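Side-chain contacts in CCMAN5 (Cellulosimicrobium cellulans, PDB 2XSG), which hydrolyses alpha-mannosidic bonds as a calcium-binding glycoside hydrolase of family 92, and probably helps give yeast-made glycoproteins their mannose-6-phosphate: residues L117-G122 with A150-S155; Y203-T208 with I264-E269; I363-P368 with S685-G690; G499-T502 with Q508-L511. All coordinates share one frame; numbering follows the deposited sequence.

Interaction 1. Residues L117-G122 with A150-S155; sequences LGNVAG and AFPAGS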
# COMPACT_ATOMS: atom_id res chain seq x y z
N LEU A 117 29.00 -6.92 0.95
CA LEU A 117 29.13 -6.89 -0.50
C LEU A 117 30.54 -7.29 -0.89
O LEU A 117 31.50 -6.86 -0.26
CB LEU A 117 28.83 -5.48 -1.03
CG LEU A 117 27.44 -4.90 -0.74
CD1 LEU A 117 27.38 -3.38 -1.12
CD2 LEU A 117 26.36 -5.72 -1.45
N GLY A 118 30.66 -8.15 -1.90
CA GLY A 118 31.95 -8.51 -2.45
C GLY A 118 32.63 -7.28 -3.01
O GLY A 118 32.00 -6.45 -3.70
N ASN A 119 33.92 -7.12 -2.69
CA ASN A 119 34.66 -5.93 -3.11
C ASN A 119 34.80 -5.92 -4.63
O ASN A 119 34.84 -6.98 -5.25
CB ASN A 119 36.03 -5.90 -2.41
CG ASN A 119 36.79 -4.59 -2.62
OD1 ASN A 119 38.02 -4.60 -2.65
ND2 ASN A 119 36.07 -3.46 -2.76
N VAL A 120 34.82 -4.72 -5.22
CA VAL A 120 35.08 -4.55 -6.64
C VAL A 120 36.11 -3.44 -6.85
O VAL A 120 36.12 -2.43 -6.12
CB VAL A 120 33.77 -4.28 -7.47
CG1 VAL A 120 32.82 -5.47 -7.36
CG2 VAL A 120 33.07 -2.98 -7.01
N ALA A 121 36.99 -3.63 -7.84
CA ALA A 121 38.08 -2.68 -8.12
C ALA A 121 38.50 -2.72 -9.58
O ALA A 121 38.06 -3.58 -10.32
CB ALA A 121 39.28 -2.95 -7.21
N GLY A 122 39.38 -1.80 -9.99
CA GLY A 122 39.72 -1.64 -11.40
C GLY A 122 39.30 -0.27 -11.91
O GLY A 122 38.91 0.59 -11.13
N ALA A 150 32.32 -0.16 5.59
CA ALA A 150 33.69 -0.58 5.91
C ALA A 150 34.36 -1.22 4.71
O ALA A 150 33.94 -2.29 4.28
CB ALA A 150 33.70 -1.56 7.12
N PHE A 151 35.40 -0.58 4.18
CA PHE A 151 36.11 -1.09 2.99
C PHE A 151 37.35 -1.89 3.40
O PHE A 151 37.89 -1.65 4.47
CB PHE A 151 36.56 0.08 2.11
CG PHE A 151 35.44 0.74 1.35
CD1 PHE A 151 34.54 1.58 2.00
CD2 PHE A 151 35.31 0.55 -0.02
CE1 PHE A 151 33.52 2.22 1.29
CE2 PHE A 151 34.29 1.17 -0.73
CZ PHE A 151 33.39 2.00 -0.08
N PRO A 152 37.81 -2.83 2.55
CA PRO A 152 39.01 -3.57 2.99
C PRO A 152 40.21 -2.64 3.19
O PRO A 152 40.38 -1.65 2.48
CB PRO A 152 39.27 -4.55 1.83
CG PRO A 152 37.91 -4.71 1.16
CD PRO A 152 37.26 -3.36 1.28
N ALA A 153 41.05 -2.97 4.17
CA ALA A 153 42.28 -2.19 4.38
C ALA A 153 43.08 -2.03 3.08
O ALA A 153 43.20 -2.97 2.29
CB ALA A 153 43.13 -2.82 5.47
N GLY A 154 43.59 -0.84 2.83
CA GLY A 154 44.38 -0.63 1.62
C GLY A 154 43.56 -0.16 0.44
O GLY A 154 44.12 0.34 -0.53
N SER A 155 42.24 -0.32 0.51
CA SER A 155 41.36 0.22 -0.52
C SER A 155 41.38 1.74 -0.59
O SER A 155 41.56 2.39 0.42
CB SER A 155 39.92 -0.19 -0.23
OG SER A 155 39.76 -1.58 -0.37

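Interaction 2. Residues Y203-T208 with I264-E269; sequences YYTART and IDQQVE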
# COMPACT_ATOMS: atom_id res chain seq x y z
N TYR A 203 13.82 17.29 -3.63
CA TYR A 203 15.12 17.92 -3.42
C TYR A 203 15.92 17.09 -2.43
O TYR A 203 15.35 16.41 -1.57
CB TYR A 203 14.98 19.38 -2.96
CG TYR A 203 14.20 20.19 -3.95
CD1 TYR A 203 12.81 20.28 -3.87
CD2 TYR A 203 14.84 20.82 -5.02
CE1 TYR A 203 12.07 21.00 -4.79
CE2 TYR A 203 14.09 21.55 -5.98
CZ TYR A 203 12.71 21.63 -5.84
OH TYR A 203 11.96 22.35 -6.75
N TYR A 204 17.25 17.12 -2.56
CA TYR A 204 18.08 16.31 -1.68
C TYR A 204 19.32 17.09 -1.19
O TYR A 204 19.78 18.01 -1.85
CB TYR A 204 18.49 14.98 -2.36
CG TYR A 204 19.46 15.21 -3.49
CD1 TYR A 204 20.84 15.17 -3.26
CD2 TYR A 204 19.02 15.54 -4.78
CE1 TYR A 204 21.74 15.42 -4.28
CE2 TYR A 204 19.92 15.81 -5.81
CZ TYR A 204 21.28 15.75 -5.55
OH TYR A 204 22.18 16.00 -6.54
N THR A 205 19.86 16.68 -0.04
CA THR A 205 21.19 17.06 0.40
C THR A 205 21.87 15.79 0.92
O THR A 205 21.23 14.96 1.56
CB THR A 205 21.16 18.16 1.51
OG1 THR A 205 22.50 18.51 1.87
CG2 THR A 205 20.43 17.66 2.77
N ALA A 206 23.14 15.60 0.58
CA ALA A 206 23.91 14.43 1.03
C ALA A 206 25.28 14.92 1.44
O ALA A 206 25.97 15.56 0.64
CB ALA A 206 24.03 13.38 -0.08
N ARG A 207 25.66 14.68 2.68
CA ARG A 207 26.99 15.06 3.13
C ARG A 207 27.77 13.80 3.50
O ARG A 207 27.18 12.83 3.97
CB ARG A 207 26.92 15.99 4.34
CG ARG A 207 26.31 15.34 5.60
CD ARG A 207 26.21 16.34 6.77
NE ARG A 207 26.17 15.62 8.03
CZ ARG A 207 25.90 16.15 9.22
NH1 ARG A 207 25.61 17.45 9.32
NH2 ARG A 207 25.90 15.39 10.30
N THR A 208 29.08 13.83 3.26
CA THR A 208 29.98 12.80 3.77
C THR A 208 30.35 13.20 5.19
O THR A 208 30.17 14.37 5.58
CB THR A 208 31.27 12.63 2.91
OG1 THR A 208 32.08 13.80 3.04
CG2 THR A 208 30.93 12.41 1.42
N ILE A 264 17.98 21.94 6.54
CA ILE A 264 17.36 22.19 7.84
C ILE A 264 16.79 20.89 8.42
O ILE A 264 17.08 20.55 9.57
CB ILE A 264 16.27 23.24 7.71
CG1 ILE A 264 16.90 24.61 7.41
CG2 ILE A 264 15.35 23.27 8.97
CD1 ILE A 264 15.90 25.62 6.86
N ASP A 265 16.02 20.16 7.62
CA ASP A 265 15.46 18.88 8.04
C ASP A 265 16.56 17.96 8.55
O ASP A 265 16.37 17.27 9.55
CB ASP A 265 14.73 18.19 6.88
CG ASP A 265 13.47 18.93 6.44
OD1 ASP A 265 12.92 19.76 7.22
OD2 ASP A 265 13.01 18.69 5.30
N GLN A 266 17.69 17.96 7.85
CA GLN A 266 18.79 17.09 8.21
C GLN A 266 19.37 17.47 9.57
O GLN A 266 19.64 16.58 10.37
CB GLN A 266 19.90 17.05 7.14
CG GLN A 266 20.86 15.90 7.40
CD GLN A 266 21.80 15.63 6.25
OE1 GLN A 266 21.53 14.74 5.40
NE2 GLN A 266 22.89 16.38 6.19
N GLN A 267 19.57 18.77 9.81
CA GLN A 267 20.08 19.22 11.10
C GLN A 267 19.08 18.93 12.23
O GLN A 267 19.49 18.54 13.33
CB GLN A 267 20.53 20.69 11.09
CG GLN A 267 19.44 21.76 11.11
CD GLN A 267 19.97 23.17 10.76
OE1 GLN A 267 21.12 23.32 10.31
NE2 GLN A 267 19.13 24.19 10.96
N VAL A 268 17.78 19.07 11.94
CA VAL A 268 16.73 18.76 12.92
C VAL A 268 16.66 17.27 13.22
O VAL A 268 16.73 16.87 14.36
CB VAL A 268 15.33 19.33 12.51
CG1 VAL A 268 14.22 18.77 13.41
CG2 VAL A 268 15.33 20.86 12.58
N GLU A 269 16.60 16.47 12.16
CA GLU A 269 16.40 15.03 12.26
C GLU A 269 17.61 14.26 12.81
O GLU A 269 17.46 13.37 13.65
CB GLU A 269 16.07 14.49 10.87
CG GLU A 269 15.13 13.34 10.88
CD GLU A 269 14.41 13.16 9.55
OE1 GLU A 269 15.08 12.77 8.56
OE2 GLU A 269 13.18 13.38 9.52

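Interaction 3. Residues I363-P368 with S685-G690; sequences IAYIDP and SQFQVG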
# COMPACT_ATOMS: atom_id res chain seq x y z
N ILE A 363 -6.85 1.57 8.99
CA ILE A 363 -5.99 2.55 9.64
C ILE A 363 -6.79 3.36 10.68
O ILE A 363 -6.32 3.57 11.80
CB ILE A 363 -5.29 3.51 8.63
CG1 ILE A 363 -4.27 2.75 7.79
CG2 ILE A 363 -4.59 4.65 9.37
CD1 ILE A 363 -3.74 3.57 6.61
N ALA A 364 -8.00 3.78 10.31
CA ALA A 364 -8.88 4.50 11.25
C ALA A 364 -9.00 3.84 12.63
O ALA A 364 -9.00 4.53 13.65
CB ALA A 364 -10.26 4.74 10.65
N TYR A 365 -9.09 2.51 12.69
CA TYR A 365 -9.24 1.89 14.02
C TYR A 365 -7.93 1.45 14.69
O TYR A 365 -7.92 1.07 15.86
CB TYR A 365 -10.37 0.85 14.07
CG TYR A 365 -10.12 -0.51 13.43
CD1 TYR A 365 -9.14 -1.37 13.91
CD2 TYR A 365 -10.95 -0.97 12.39
CE1 TYR A 365 -8.95 -2.63 13.35
CE2 TYR A 365 -10.78 -2.23 11.83
CZ TYR A 365 -9.77 -3.06 12.32
OH TYR A 365 -9.58 -4.31 11.77
N ILE A 366 -6.82 1.55 13.95
CA ILE A 366 -5.51 1.20 14.52
C ILE A 366 -4.73 2.45 14.98
O ILE A 366 -4.14 2.44 16.06
CB ILE A 366 -4.70 0.28 13.57
CG1 ILE A 366 -5.34 -1.12 13.60
CG2 ILE A 366 -3.23 0.17 14.02
CD1 ILE A 366 -4.88 -2.04 12.52
N ASP A 367 -4.78 3.51 14.17
CA ASP A 367 -4.11 4.77 14.48
C ASP A 367 -4.99 5.94 14.03
O ASP A 367 -4.78 6.52 12.96
CB ASP A 367 -2.74 4.83 13.81
CG ASP A 367 -1.88 5.98 14.31
OD1 ASP A 367 -2.40 6.93 14.94
OD2 ASP A 367 -0.66 5.93 14.06
N PRO A 368 -6.02 6.28 14.85
CA PRO A 368 -7.00 7.30 14.43
C PRO A 368 -6.38 8.66 14.05
O PRO A 368 -6.81 9.28 13.06
CB PRO A 368 -7.93 7.41 15.66
CG PRO A 368 -7.83 6.07 16.32
CD PRO A 368 -6.37 5.67 16.14
N SER A 685 -19.39 3.90 8.77
CA SER A 685 -18.73 3.76 10.06
C SER A 685 -18.72 2.31 10.53
O SER A 685 -18.36 2.03 11.67
CB SER A 685 -19.40 4.67 11.09
OG SER A 685 -20.78 4.35 11.22
N GLN A 686 -19.08 1.39 9.64
CA GLN A 686 -19.25 -0.03 10.05
C GLN A 686 -18.11 -0.99 9.67
O GLN A 686 -17.40 -0.78 8.66
CB GLN A 686 -20.59 -0.57 9.54
CG GLN A 686 -21.77 0.03 10.31
CD GLN A 686 -23.09 -0.64 9.96
OE1 GLN A 686 -24.14 -0.20 10.43
NE2 GLN A 686 -23.04 -1.69 9.16
N PHE A 687 -17.96 -2.04 10.48
CA PHE A 687 -17.01 -3.12 10.22
C PHE A 687 -17.73 -4.43 10.38
O PHE A 687 -18.55 -4.57 11.28
CB PHE A 687 -15.80 -3.04 11.14
CG PHE A 687 -15.02 -1.78 10.95
CD1 PHE A 687 -14.05 -1.70 9.97
CD2 PHE A 687 -15.29 -0.66 11.72
CE1 PHE A 687 -13.35 -0.54 9.76
CE2 PHE A 687 -14.58 0.54 11.52
CZ PHE A 687 -13.61 0.58 10.54
N GLN A 688 -17.44 -5.38 9.48
CA GLN A 688 -18.00 -6.72 9.56
C GLN A 688 -17.12 -7.66 10.38
O GLN A 688 -15.88 -7.66 10.25
CB GLN A 688 -18.24 -7.30 8.15
CG GLN A 688 -19.36 -6.59 7.36
CD GLN A 688 -20.75 -6.91 7.90
OE1 GLN A 688 -21.02 -8.05 8.31
NE2 GLN A 688 -21.64 -5.91 7.90
N VAL A 689 -17.79 -8.50 11.19
CA VAL A 689 -17.12 -9.47 12.04
C VAL A 689 -16.66 -10.66 11.20
O VAL A 689 -17.42 -11.18 10.37
CB VAL A 689 -18.05 -9.95 13.18
CG1 VAL A 689 -17.48 -11.18 13.88
CG2 VAL A 689 -18.26 -8.81 14.19
N GLY A 690 -15.41 -11.07 11.41
CA GLY A 690 -14.85 -12.25 10.74
C GLY A 690 -14.50 -13.36 11.71
O GLY A 690 -15.34 -13.77 12.52

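Interaction 4. Residues G499-T502 with Q508-L511; sequences GAWT and QVGL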
# COMPACT_ATOMS: atom_id res chain seq x y z
N GLY A 499 -31.85 -13.51 -13.65
CA GLY A 499 -31.62 -14.85 -14.19
C GLY A 499 -30.33 -15.00 -14.99
O GLY A 499 -30.24 -15.86 -15.87
N ALA A 500 -29.33 -14.17 -14.68
CA ALA A 500 -28.01 -14.25 -15.33
C ALA A 500 -27.34 -15.58 -15.01
O ALA A 500 -26.61 -16.12 -15.83
CB ALA A 500 -27.11 -13.10 -14.92
N TRP A 501 -27.58 -16.09 -13.80
CA TRP A 501 -27.12 -17.39 -13.38
C TRP A 501 -28.30 -18.14 -12.75
O TRP A 501 -29.09 -17.54 -12.02
CB TRP A 501 -25.94 -17.29 -12.41
CG TRP A 501 -25.51 -18.63 -11.95
CD1 TRP A 501 -24.93 -19.61 -12.72
CD2 TRP A 501 -25.67 -19.19 -10.64
NE1 TRP A 501 -24.71 -20.74 -11.95
CE2 TRP A 501 -25.15 -20.50 -10.67
CE3 TRP A 501 -26.20 -18.70 -9.43
CZ2 TRP A 501 -25.15 -21.34 -9.55
CZ3 TRP A 501 -26.19 -19.53 -8.31
CH2 TRP A 501 -25.68 -20.84 -8.38
N THR A 502 -28.41 -19.43 -13.04
CA THR A 502 -29.48 -20.27 -12.49
C THR A 502 -28.90 -21.28 -11.51
O THR A 502 -28.04 -22.08 -11.87
CB THR A 502 -30.25 -21.00 -13.59
OG1 THR A 502 -30.91 -20.04 -14.43
CG2 THR A 502 -31.28 -21.97 -12.99
N GLN A 508 -33.46 -18.23 -9.73
CA GLN A 508 -32.93 -17.24 -10.68
C GLN A 508 -32.11 -16.15 -9.98
O GLN A 508 -32.64 -15.38 -9.17
CB GLN A 508 -34.06 -16.63 -11.50
CG GLN A 508 -34.85 -17.66 -12.30
CD GLN A 508 -33.98 -18.30 -13.34
OE1 GLN A 508 -33.65 -17.68 -14.35
NE2 GLN A 508 -33.57 -19.54 -13.10
N VAL A 509 -30.83 -16.07 -10.32
CA VAL A 509 -29.92 -15.16 -9.64
C VAL A 509 -29.46 -14.07 -10.59
O VAL A 509 -28.89 -14.37 -11.65
CB VAL A 509 -28.67 -15.91 -9.10
CG1 VAL A 509 -27.76 -14.95 -8.35
CG2 VAL A 509 -29.11 -17.10 -8.21
N GLY A 510 -29.71 -12.82 -10.22
CA GLY A 510 -29.29 -11.68 -11.02
C GLY A 510 -27.83 -11.31 -10.80
O GLY A 510 -27.32 -11.38 -9.68
N LEU A 511 -27.16 -10.89 -11.87
CA LEU A 511 -25.74 -10.55 -11.82
C LEU A 511 -25.42 -9.37 -12.71
O LEU A 511 -26.00 -9.21 -13.79
CB LEU A 511 -24.87 -11.73 -12.28
CG LEU A 511 -24.86 -13.06 -11.56
CD1 LEU A 511 -23.99 -14.01 -12.38
CD2 LEU A 511 -24.33 -12.91 -10.15
O HOH W 1 -32.90 -13.16 -10.87

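Interaction 1. Residues L117-G122 with A150-S155
A type II beta turn, Pro152 to Ser155, meets strand 112-121 at Asn119. The turn follows strand 144-150. The backbones stay apart, with the CA atoms of Asn119 and Pro152 7.9 Å from each other. Asn119 spans this distance with its side chain. Its CG is anti to the backbone N (chi1 -171°), which carries the amide out to the proline ring. Asn119 CG lies 3.9 Å from Pro152 CG and 4.1 Å from Pro152 CD. The two groups cross at a slant, and the contact is van der Waals only.

Both segments belong to the N-terminal domain of the family 92 enzymes, which is rich in antiparallel strands. Strands 112-121 and 144-150 are each paired with strand 133-140, so the contact joins two parts of one sheet region.

The turn is held from within. Pro152 O accepts from Ser155 N at 3.0 Å and from Ser155 OG at 2.9 Å, both on the same face of the carbonyl plane. Next to the turn in sequence, the ring of Phe151 packs on Pro83 and Ile134. Ser155 OG also has a weak hydrogen bond to Ser85 OG.

Interaction 2. Residues Y203-T208 with I264-E269
Strand 198-208 runs past helix 259-270, with the CA atoms of Thr205 and Gln266 8.2 Å apart. No backbone hydrogen bond crosses. The helix makes its own, such as Glu269 N to Asp265 O at 2.7 Å. The strand pairs with strand 248-255, where Thr205 meets Thr253 and Arg207 meets Gln251.

Thr205 and Arg207 point toward the helix, while Ala206 between them points away. Gln266 fills the space between the two. With chi1 at -167° its chain leaves the helix opposite the backbone N and stays extended, which brings the amide to the strand. On one side the amide touches the methyl CG2 of Thr205. On the other it rests against the CG and CD of Arg207. The amide and guanidinium planes are 65° apart, and no hydrogen bond joins these groups. Thr205 OG1 is hydrogen-bonded to Glu186 OE2. Cutting Gln266 back to alanine is likely to open a gap between helix and strand and leave the arginine chain freer to move.

Nearby, Glu269 ties the helix to Arg143 by a salt bridge. The contact is a helix packed on the face of an antiparallel sheet. This is consistent with the family 92 architecture, in which an N-terminal beta sandwich is joined through helices to a helical catalytic domain.

Interaction 3. Residues I363-P368 with S685-G690
The last turn of helix 353-366 faces strand 686-689, with the CA atoms of Tyr365 and Phe687 10.0 Å apart. Two rings bridge this distance in a T-shaped (edge-to-face) stack. The ring centroids are 5.0 Å apart and the planes stand at 83°. Tyr365 brings its CD2-CE2 edge over one face of Phe687. Tyr365 CD2 lies 3.5 Å above that plane, offset toward the rim, and is 3.6 Å from Phe687 CE1. Tyr365 CE2 is 3.7 Å from the same Phe687 CE1. A chi1 of 75° turns the tyrosine ring out toward Phe687.

The phenol end is held too, since Tyr365 OH is hydrogen-bonded to Leu677 O. Tyr738 and Val741 of helix 738-742 and Ala672 and Val675 of helix 665-675 also pack on the tyrosine. Tyr738 touches Phe687 as well. With a leucine in place of Phe687, the tyrosine edge would probably lose the aromatic face it packs on, and the space between helix and strand would be less well filled.

The arrangement is a buried aromatic pair that packs a helix of the helical catalytic domain against a small three-stranded antiparallel sheet.

Interaction 4. Residues G499-T502 with Q508-L511
Trp501 and Val509 are joined by two backbone hydrogen bonds as an antiparallel hydrogen-bonded pair. Trp501 N gives to Val509 O at 3.0 Å, nearly straight at 171° and in the carbonyl plane. Val509 N gives to Trp501 O at 2.8 Å. Ala500 and Trp501 both face Val509, which makes a classic beta bulge.

The next pair, Thr502 with Gln508, is non-hydrogen-bonded, and its side chains link instead. Gln508 NE2 donates to Thr502 OG1 at 3.0 Å. This bond is well off straight at 141°, with the hydroxyl 27° out of the amide plane. A bend at chi2 folds the amide back toward the threonine. The same NE2 also bonds to Gly506 O, so two acceptors hold the amide. At Gly499 a side chain would run into Gln508 OE1. A water accepts from Gly499 N at 3.0 Å and makes a weak bond to Gln508 O.

The face carrying Trp501 and Val509 is lined by apolar contacts. These two lie side by side, with Trp501 CE3 3.5 Å from Val509 CG2. Ala500 CB meets Leu511 CB at 3.7 Å, and Trp501 CB touches Leu511 CD1 at 3.8 Å.

The hairpin follows helix 478-495. Leu511 pairs with Lys497 of strand 496-497, Gly510 bonds to the backbone of Met557, and the Trp501 ring stacks on His569 of helix 560-570.

Interactions 1 and 2 involve the same large antiparallel sheet, with centres about 27 Å apart. Interaction 1 sets a turn against it near the outside, while interaction 2 packs a helix on it in a buried place. Both rely on an amide side chain in van der Waals contact, with no hydrogen bond across. Interaction 3 is also buried and lies nearest the centre of the chain, about 17 Å from it. Its chemistry is purely aromatic. Interaction 4 is about 35 Å out and partly buried. It is a local hairpin, its segments six residues apart, held by backbone bonds, one side-chain hydrogen bond and apolar packing, whereas interaction 3 joins segments more than 300 residues apart.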